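Local structure of putative p22 protein (Leishmania major, 1YQF) at residues 46-58 with 169-182. The protein is of unknown function but belongs to the MAM33 family of mitochondrial glycoproteins and is a sequence homologue of human p32. Sequence-based numbering, arbitrary orientation.
Sequences EQPTPPAGWQVVR and RGVDEKLGEFVVLY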
ATOM      1  N   GLU A  46      31.162  -9.869  -3.277  1.00 45.74           N
ATOM      2  CA  GLU A  46      31.208 -11.056  -4.128  1.00 45.59           C
ATOM      3  C   GLU A  46      29.828 -11.695  -4.202  1.00 44.15           C
ATOM      4  O   GLU A  46      29.117 -11.758  -3.194  1.00 43.75           O
ATOM      5  CB  GLU A  46      32.192 -12.084  -3.560  1.00 46.38           C
ATOM      6  CG  GLU A  46      33.636 -11.888  -3.988  1.00 49.87           C
ATOM      7  CD  GLU A  46      34.547 -12.974  -3.447  1.00 53.24           C
ATOM      8  OE1 GLU A  46      34.313 -14.161  -3.759  1.00 54.60           O
ATOM      9  OE2 GLU A  46      35.494 -12.642  -2.703  1.00 55.61           O
ATOM     10  N   GLN A  47      29.458 -12.178  -5.385  1.00 42.88           N
ATOM     11  CA  GLN A  47      28.197 -12.893  -5.545  1.00 41.88           C
ATOM     12  C   GLN A  47      28.253 -14.212  -4.777  1.00 41.79           C
ATOM     13  O   GLN A  47      29.116 -15.051  -5.052  1.00 41.66           O
ATOM     14  CB  GLN A  47      27.898 -13.178  -7.015  1.00 41.48           C
ATOM     15  CG  GLN A  47      26.542 -13.861  -7.230  1.00 40.83           C
ATOM     16  CD  GLN A  47      26.219 -14.139  -8.693  1.00 41.12           C
ATOM     17  OE1 GLN A  47      25.168 -14.701  -8.995  1.00 42.00           O
ATOM     18  NE2 GLN A  47      27.116 -13.758  -9.594  1.00 41.29           N
ATOM     19  N   PRO A  48      27.338 -14.407  -3.827  1.00 41.72           N
ATOM     20  CA  PRO A  48      27.332 -15.633  -3.020  1.00 42.35           C
ATOM     21  C   PRO A  48      26.941 -16.882  -3.809  1.00 43.26           C
ATOM     22  O   PRO A  48      26.325 -16.799  -4.875  1.00 42.74           O
ATOM     23  CB  PRO A  48      26.286 -15.328  -1.945  1.00 42.27           C
ATOM     24  CG  PRO A  48      25.366 -14.380  -2.602  1.00 41.64           C
ATOM     25  CD  PRO A  48      26.239 -13.499  -3.443  1.00 41.22           C
ATOM     26  N   THR A  49      27.319 -18.036  -3.267  1.00 44.79           N
ATOM     27  CA  THR A  49      26.970 -19.325  -3.848  1.00 46.05           C
ATOM     28  C   THR A  49      25.709 -19.832  -3.158  1.00 46.62           C
ATOM     29  O   THR A  49      25.683 -19.939  -1.930  1.00 46.44           O
ATOM     30  CB  THR A  49      28.120 -20.342  -3.670  1.00 46.39           C
ATOM     31  OG1 THR A  49      28.498 -20.431  -2.289  1.00 47.23           O
ATOM     32  CG2 THR A  49      29.387 -19.868  -4.378  1.00 46.79           C
ATOM     33  N   PRO A  50      24.661 -20.130  -3.926  1.00 47.63           N
ATOM     34  CA  PRO A  50      23.393 -20.579  -3.337  1.00 48.50           C
ATOM     35  C   PRO A  50      23.531 -21.944  -2.666  1.00 49.53           C
ATOM     36  O   PRO A  50      24.297 -22.764  -3.175  1.00 49.65           O
ATOM     37  CB  PRO A  50      22.454 -20.654  -4.547  1.00 48.35           C
ATOM     38  CG  PRO A  50      23.349 -20.860  -5.704  1.00 47.92           C
ATOM     39  CD  PRO A  50      24.586 -20.069  -5.398  1.00 47.55           C
ATOM     40  N   PRO A  51      22.835 -22.185  -1.552  1.00 50.91           N
ATOM     41  CA  PRO A  51      22.854 -23.511  -0.909  1.00 51.53           C
ATOM     42  C   PRO A  51      22.455 -24.645  -1.859  1.00 51.78           C
ATOM     43  O   PRO A  51      21.957 -24.404  -2.964  1.00 51.86           O
ATOM     44  CB  PRO A  51      21.829 -23.366   0.222  1.00 51.74           C
ATOM     45  CG  PRO A  51      21.848 -21.915   0.549  1.00 51.61           C
ATOM     46  CD  PRO A  51      22.001 -21.233  -0.792  1.00 51.22           C
ATOM     47  N   ALA A  52      22.671 -25.874  -1.402  1.00 52.03           N
ATOM     48  CA  ALA A  52      22.488 -27.071  -2.227  1.00 51.97           C
ATOM     49  C   ALA A  52      21.044 -27.262  -2.695  1.00 51.51           C
ATOM     50  O   ALA A  52      20.109 -27.168  -1.899  1.00 51.40           O
ATOM     51  CB  ALA A  52      22.955 -28.303  -1.463  1.00 52.13           C
ATOM     52  N   GLY A  53      20.881 -27.526  -3.992  1.00 51.04           N
ATOM     53  CA  GLY A  53      19.582 -27.811  -4.577  1.00 50.63           C
ATOM     54  C   GLY A  53      18.921 -26.614  -5.239  1.00 50.40           C
ATOM     55  O   GLY A  53      18.325 -26.746  -6.308  1.00 50.21           O
ATOM     56  N   TRP A  54      19.024 -25.445  -4.606  1.00 50.23           N
ATOM     57  CA  TRP A  54      18.320 -24.254  -5.082  1.00 50.10           C
ATOM     58  C   TRP A  54      18.902 -23.703  -6.386  1.00 50.96           C
ATOM     59  O   TRP A  54      20.095 -23.832  -6.655  1.00 51.06           O
ATOM     60  CB  TRP A  54      18.318 -23.160  -4.013  1.00 49.58           C
ATOM     61  CG  TRP A  54      17.675 -23.570  -2.721  1.00 47.99           C
ATOM     62  CD1 TRP A  54      18.301 -24.081  -1.624  1.00 47.14           C
ATOM     63  CD2 TRP A  54      16.282 -23.498  -2.389  1.00 45.96           C
ATOM     64  NE1 TRP A  54      17.387 -24.336  -0.628  1.00 46.57           N
ATOM     65  CE2 TRP A  54      16.139 -23.983  -1.070  1.00 45.59           C
ATOM     66  CE3 TRP A  54      15.137 -23.070  -3.070  1.00 44.90           C
ATOM     67  CZ2 TRP A  54      14.902 -24.057  -0.426  1.00 44.34           C
ATOM     68  CZ3 TRP A  54      13.904 -23.143  -2.426  1.00 43.68           C
ATOM     69  CH2 TRP A  54      13.801 -23.633  -1.118  1.00 43.77           C
ATOM     70  N   GLN A  55      18.030 -23.091  -7.182  1.00 51.97           N
ATOM     71  CA  GLN A  55      18.388 -22.451  -8.442  1.00 52.84           C
ATOM     72  C   GLN A  55      17.944 -20.989  -8.363  1.00 52.43           C
ATOM     73  O   GLN A  55      16.818 -20.699  -7.957  1.00 51.99           O
ATOM     74  CB  GLN A  55      17.687 -23.154  -9.613  1.00 53.52           C
ATOM     75  CG  GLN A  55      18.597 -23.542 -10.779  1.00 56.45           C
ATOM     76  CD  GLN A  55      18.848 -22.393 -11.748  1.00 59.78           C
ATOM     77  OE1 GLN A  55      17.915 -21.878 -12.367  1.00 61.25           O
ATOM     78  NE2 GLN A  55      20.110 -21.997 -11.887  1.00 61.42           N
ATOM     79  N   VAL A  56      18.831 -20.071  -8.744  1.00 52.15           N
ATOM     80  CA  VAL A  56      18.516 -18.643  -8.733  1.00 52.09           C
ATOM     81  C   VAL A  56      17.982 -18.227 -10.100  1.00 52.05           C
ATOM     82  O   VAL A  56      18.608 -18.503 -11.125  1.00 52.13           O
ATOM     83  CB  VAL A  56      19.759 -17.791  -8.404  1.00 52.14           C
ATOM     84  CG1 VAL A  56      19.377 -16.323  -8.241  1.00 51.77           C
ATOM     85  CG2 VAL A  56      20.446 -18.298  -7.143  1.00 52.61           C
ATOM     86  N   VAL A  57      16.830 -17.561 -10.115  1.00 51.88           N
ATOM     87  CA  VAL A  57      16.220 -17.107 -11.364  1.00 51.68           C
ATOM     88  C   VAL A  57      15.587 -15.734 -11.185  1.00 51.32           C
ATOM     89  O   VAL A  57      14.699 -15.553 -10.356  1.00 50.96           O
ATOM     90  CB  VAL A  57      15.159 -18.102 -11.880  1.00 51.81           C
ATOM     91  CG1 VAL A  57      14.435 -17.543 -13.104  1.00 51.76           C
ATOM     92  CG2 VAL A  57      15.805 -19.438 -12.219  1.00 52.02           C
ATOM     93  N   ARG A  58      16.047 -14.779 -11.987  1.00 51.10           N
ATOM     94  CA  ARG A  58      15.567 -13.405 -11.931  1.00 51.08           C
ATOM     95  C   ARG A  58      14.289 -13.239 -12.755  1.00 50.49           C
ATOM     96  O   ARG A  58      14.207 -13.710 -13.889  1.00 50.62           O
ATOM     97  CB  ARG A  58      16.655 -12.472 -12.475  1.00 51.38           C
ATOM     98  CG  ARG A  58      16.245 -11.011 -12.606  1.00 52.99           C
ATOM     99  CD  ARG A  58      17.178 -10.197 -13.479  1.00 55.00           C
ATOM    100  NE  ARG A  58      18.442  -9.912 -12.800  1.00 56.76           N
ATOM    101  CZ  ARG A  58      18.915  -8.696 -12.520  1.00 58.35           C
ATOM    102  NH1 ARG A  58      18.237  -7.596 -12.855  1.00 59.27           N
ATOM    103  NH2 ARG A  58      20.083  -8.575 -11.896  1.00 58.19           N
ATOM    104  N   ARG A 169      13.312 -28.388   4.843  1.00 40.50           N
ATOM    105  CA  ARG A 169      13.239 -28.077   3.415  1.00 40.14           C
ATOM    106  C   ARG A 169      14.286 -27.076   2.903  1.00 39.98           C
ATOM    107  O   ARG A 169      14.151 -26.553   1.799  1.00 39.91           O
ATOM    108  CB  ARG A 169      11.839 -27.551   3.095  1.00 39.97           C
ATOM    109  CG  ARG A 169      10.802 -28.630   3.139  1.00 39.72           C
ATOM    110  CD  ARG A 169       9.378 -28.124   3.255  1.00 38.86           C
ATOM    111  NE  ARG A 169       8.438 -29.238   3.285  1.00 38.62           N
ATOM    112  CZ  ARG A 169       8.305 -30.098   4.289  1.00 39.89           C
ATOM    113  NH1 ARG A 169       9.044 -29.993   5.393  1.00 40.13           N
ATOM    114  NH2 ARG A 169       7.417 -31.077   4.197  1.00 40.00           N
ATOM    115  N   GLY A 170      15.324 -26.813   3.689  1.00 39.80           N
ATOM    116  CA  GLY A 170      16.380 -25.898   3.278  1.00 39.94           C
ATOM    117  C   GLY A 170      16.112 -24.433   3.582  1.00 39.80           C
ATOM    118  O   GLY A 170      16.946 -23.581   3.274  1.00 39.80           O
ATOM    119  N   VAL A 171      14.955 -24.141   4.177  1.00 39.58           N
ATOM    120  CA  VAL A 171      14.612 -22.785   4.590  1.00 39.35           C
ATOM    121  C   VAL A 171      15.140 -22.582   6.009  1.00 40.64           C
ATOM    122  O   VAL A 171      14.432 -22.799   6.992  1.00 40.30           O
ATOM    123  CB  VAL A 171      13.091 -22.542   4.532  1.00 38.52           C
ATOM    124  CG1 VAL A 171      12.757 -21.096   4.886  1.00 37.22           C
ATOM    125  CG2 VAL A 171      12.555 -22.885   3.155  1.00 36.87           C
ATOM    126  N   ASP A 172      16.399 -22.165   6.090  1.00 42.28           N
ATOM    127  CA  ASP A 172      17.121 -22.072   7.360  1.00 43.63           C
ATOM    128  C   ASP A 172      17.995 -20.812   7.400  1.00 44.31           C
ATOM    129  O   ASP A 172      17.784 -19.885   6.618  1.00 44.73           O
ATOM    130  CB  ASP A 172      17.957 -23.348   7.573  1.00 43.89           C
ATOM    131  CG  ASP A 172      18.826 -23.690   6.374  1.00 44.47           C
ATOM    132  OD1 ASP A 172      19.273 -22.763   5.666  1.00 44.38           O
ATOM    133  OD2 ASP A 172      19.116 -24.867   6.063  1.00 45.97           O
ATOM    134  N   GLU A 173      18.957 -20.772   8.319  1.00 45.00           N
ATOM    135  CA  GLU A 173      19.852 -19.624   8.451  1.00 45.72           C
ATOM    136  C   GLU A 173      20.878 -19.529   7.322  1.00 45.11           C
ATOM    137  O   GLU A 173      21.351 -18.439   7.014  1.00 44.85           O
ATOM    138  CB  GLU A 173      20.576 -19.668   9.796  1.00 46.34           C
ATOM    139  CG  GLU A 173      19.643 -19.524  10.988  1.00 48.77           C
ATOM    140  CD  GLU A 173      20.376 -19.287  12.299  1.00 51.41           C
ATOM    141  OE1 GLU A 173      21.629 -19.203  12.299  1.00 52.64           O
ATOM    142  OE2 GLU A 173      19.693 -19.179  13.338  1.00 52.26           O
ATOM    143  N   LYS A 174      21.226 -20.664   6.720  1.00 44.62           N
ATOM    144  CA  LYS A 174      22.135 -20.680   5.571  1.00 44.42           C
ATOM    145  C   LYS A 174      21.507 -20.054   4.329  1.00 43.41           C
ATOM    146  O   LYS A 174      22.206 -19.437   3.526  1.00 43.09           O
ATOM    147  CB  LYS A 174      22.585 -22.110   5.251  1.00 44.86           C
ATOM    148  CG  LYS A 174      23.294 -22.821   6.401  1.00 46.92           C
ATOM    149  CD  LYS A 174      24.548 -22.074   6.856  1.00 48.99           C
ATOM    150  CE  LYS A 174      25.154 -22.702   8.102  1.00 50.56           C
ATOM    151  NZ  LYS A 174      24.170 -22.800   9.225  1.00 50.79           N
ATOM    152  N   LEU A 175      20.193 -20.210   4.180  1.00 42.33           N
ATOM    153  CA  LEU A 175      19.473 -19.634   3.050  1.00 41.66           C
ATOM    154  C   LEU A 175      19.359 -18.130   3.257  1.00 40.60           C
ATOM    155  O   LEU A 175      19.525 -17.354   2.321  1.00 40.26           O
ATOM    156  CB  LEU A 175      18.080 -20.261   2.908  1.00 41.89           C
ATOM    157  CG  LEU A 175      17.458 -20.263   1.507  1.00 42.49           C
ATOM    158  CD1 LEU A 175      16.097 -20.928   1.535  1.00 43.18           C
ATOM    159  CD2 LEU A 175      17.321 -18.862   0.947  1.00 43.15           C
ATOM    160  N   GLY A 176      19.084 -17.730   4.493  1.00 39.57           N
ATOM    161  CA  GLY A 176      18.954 -16.326   4.835  1.00 38.89           C
ATOM    162  C   GLY A 176      20.221 -15.547   4.546  1.00 38.32           C
ATOM    163  O   GLY A 176      20.167 -14.479   3.944  1.00 37.59           O
ATOM    164  N   GLU A 177      21.357 -16.098   4.969  1.00 37.87           N
ATOM    165  CA  GLU A 177      22.664 -15.487   4.745  1.00 37.93           C
ATOM    166  C   GLU A 177      22.929 -15.333   3.252  1.00 36.08           C
ATOM    167  O   GLU A 177      23.529 -14.349   2.831  1.00 35.90           O
ATOM    168  CB  GLU A 177      23.770 -16.327   5.395  1.00 39.04           C
ATOM    169  CG  GLU A 177      25.183 -15.790   5.203  1.00 43.37           C
ATOM    170  CD  GLU A 177      26.225 -16.631   5.919  1.00 48.07           C
ATOM    171  OE1 GLU A 177      26.390 -16.457   7.146  1.00 51.09           O
ATOM    172  OE2 GLU A 177      26.880 -17.468   5.257  1.00 49.76           O
ATOM    173  N   PHE A 178      22.476 -16.300   2.456  1.00 34.09           N
ATOM    174  CA  PHE A 178      22.581 -16.197   1.004  1.00 32.48           C
ATOM    175  C   PHE A 178      21.830 -14.968   0.510  1.00 31.53           C
ATOM    176  O   PHE A 178      22.399 -14.135  -0.185  1.00 31.56           O
ATOM    177  CB  PHE A 178      22.022 -17.437   0.308  1.00 32.22           C
ATOM    178  CG  PHE A 178      21.858 -17.265  -1.174  1.00 30.73           C
ATOM    179  CD1 PHE A 178      22.957 -17.343  -2.015  1.00 29.90           C
ATOM    180  CD2 PHE A 178      20.610 -16.999  -1.726  1.00 30.14           C
ATOM    181  CE1 PHE A 178      22.817 -17.176  -3.386  1.00 28.62           C
ATOM    182  CE2 PHE A 178      20.463 -16.824  -3.095  1.00 29.10           C
ATOM    183  CZ  PHE A 178      21.566 -16.914  -3.927  1.00 28.79           C
ATOM    184  N   VAL A 179      20.553 -14.866   0.875  1.00 30.16           N
ATOM    185  CA  VAL A 179      19.704 -13.757   0.447  1.00 28.92           C
ATOM    186  C   VAL A 179      20.333 -12.412   0.804  1.00 28.62           C
ATOM    187  O   VAL A 179      20.381 -11.511  -0.032  1.00 28.46           O
ATOM    188  CB  VAL A 179      18.287 -13.840   1.065  1.00 28.58           C
ATOM    189  CG1 VAL A 179      17.470 -12.579   0.747  1.00 27.13           C
ATOM    190  CG2 VAL A 179      17.555 -15.075   0.561  1.00 28.88           C
ATOM    191  N   VAL A 180      20.803 -12.284   2.042  1.00 27.93           N
ATOM    192  CA  VAL A 180      21.443 -11.054   2.507  1.00 28.09           C
ATOM    193  C   VAL A 180      22.667 -10.737   1.650  1.00 28.39           C
ATOM    194  O   VAL A 180      22.836  -9.609   1.196  1.00 28.62           O
ATOM    195  CB  VAL A 180      21.878 -11.154   3.994  1.00 27.90           C
ATOM    196  CG1 VAL A 180      22.635  -9.903   4.433  1.00 27.61           C
ATOM    197  CG2 VAL A 180      20.678 -11.354   4.898  1.00 27.86           C
ATOM    198  N   LEU A 181      23.508 -11.744   1.437  1.00 28.78           N
ATOM    199  CA  LEU A 181      24.739 -11.597   0.662  1.00 29.06           C
ATOM    200  C   LEU A 181      24.463 -11.317  -0.810  1.00 29.17           C
ATOM    201  O   LEU A 181      25.191 -10.558  -1.446  1.00 29.36           O
ATOM    202  CB  LEU A 181      25.606 -12.858   0.781  1.00 29.07           C
ATOM    203  CG  LEU A 181      26.382 -13.076   2.083  1.00 29.40           C
ATOM    204  CD1 LEU A 181      27.124 -14.404   2.019  1.00 30.17           C
ATOM    205  CD2 LEU A 181      27.352 -11.935   2.369  1.00 28.76           C
ATOM    206  N   TYR A 182      23.418 -11.939  -1.345  1.00 29.27           N
ATOM    207  CA  TYR A 182      23.051 -11.770  -2.744  1.00 29.47           C
ATOM    208  C   TYR A 182      22.455 -10.386  -2.961  1.00 29.22           C
ATOM    209  O   TYR A 182      22.663  -9.777  -4.002  1.00 29.03           O
ATOM    210  CB  TYR A 182      22.053 -12.843  -3.183  1.00 29.87           C
ATOM    211  CG  TYR A 182      21.885 -12.927  -4.680  1.00 31.04           C
ATOM    212  CD1 TYR A 182      22.700 -13.749  -5.441  1.00 32.36           C
ATOM    213  CD2 TYR A 182      20.918 -12.170  -5.336  1.00 33.49           C
ATOM    214  CE1 TYR A 182      22.554 -13.827  -6.820  1.00 33.62           C
ATOM    215  CE2 TYR A 182      20.764 -12.240  -6.717  1.00 34.05           C
ATOM    216  CZ  TYR A 182      21.584 -13.070  -7.451  1.00 34.43           C
ATOM    217  OH  TYR A 182      21.440 -13.147  -8.816  1.00 36.94           O
TER
HETATM  218  O   HOH W   1      27.864 -10.007  -1.154  1.00 32.11           O
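With CG anti to the backbone N in both Phe-178 (chi1 169°) and Tyr-182 (chi1 -166°), Phe-178 points at the 46-58 segment, while Tyr-182, one helical turn on, leaves helix 173-202 to one side and only its ring end comes close. The segment runs back along the helix from Tyr-182 toward its N-terminus. Pro-48 sets its CG 3.4 Å from the backbone N of Tyr-182, at the edge of that tyrosine's ring, while its CB packs against CB of Leu-181. Pro-50 crosses Phe-178 at a slant, its CB 4.2 Å from the ring centroid in an off-centre CH-pi contact, 30° from the normal. Pro-51 meets the same side chain, its CD 4.0 Å from CB of Phe-178, and its CG reaches one turn back to Lys-174 O. Val-56 and Phe-178 come from opposite directions, CG2 of Val-56 3.7 Å from CZ of Phe-178, and CG1 of Val-56 turns to Tyr-182. Gln-47, extended beside Tyr-182, brings OE1 to 3.5 Å from the ring-edge atom CE1 of Tyr-182. No direct hydrogen bond joins the segments; one water donates to both Glu-46 O and Leu-181 O. At the other end, Leu-175 CD1 lies 3.8 Å above the Trp-54 indole plane, off toward its rim; the N-cap Asp-172 accepts from Leu-175 N through OD1 in the first helical turn. Leu-67 and Val-78 also touch Trp-54, and Tyr-80 packs against Phe-178 and Tyr-182, placing helix and segment beside strands 64-71 and 74-81, with strand 55-58 outermost in this chain's antiparallel sheet.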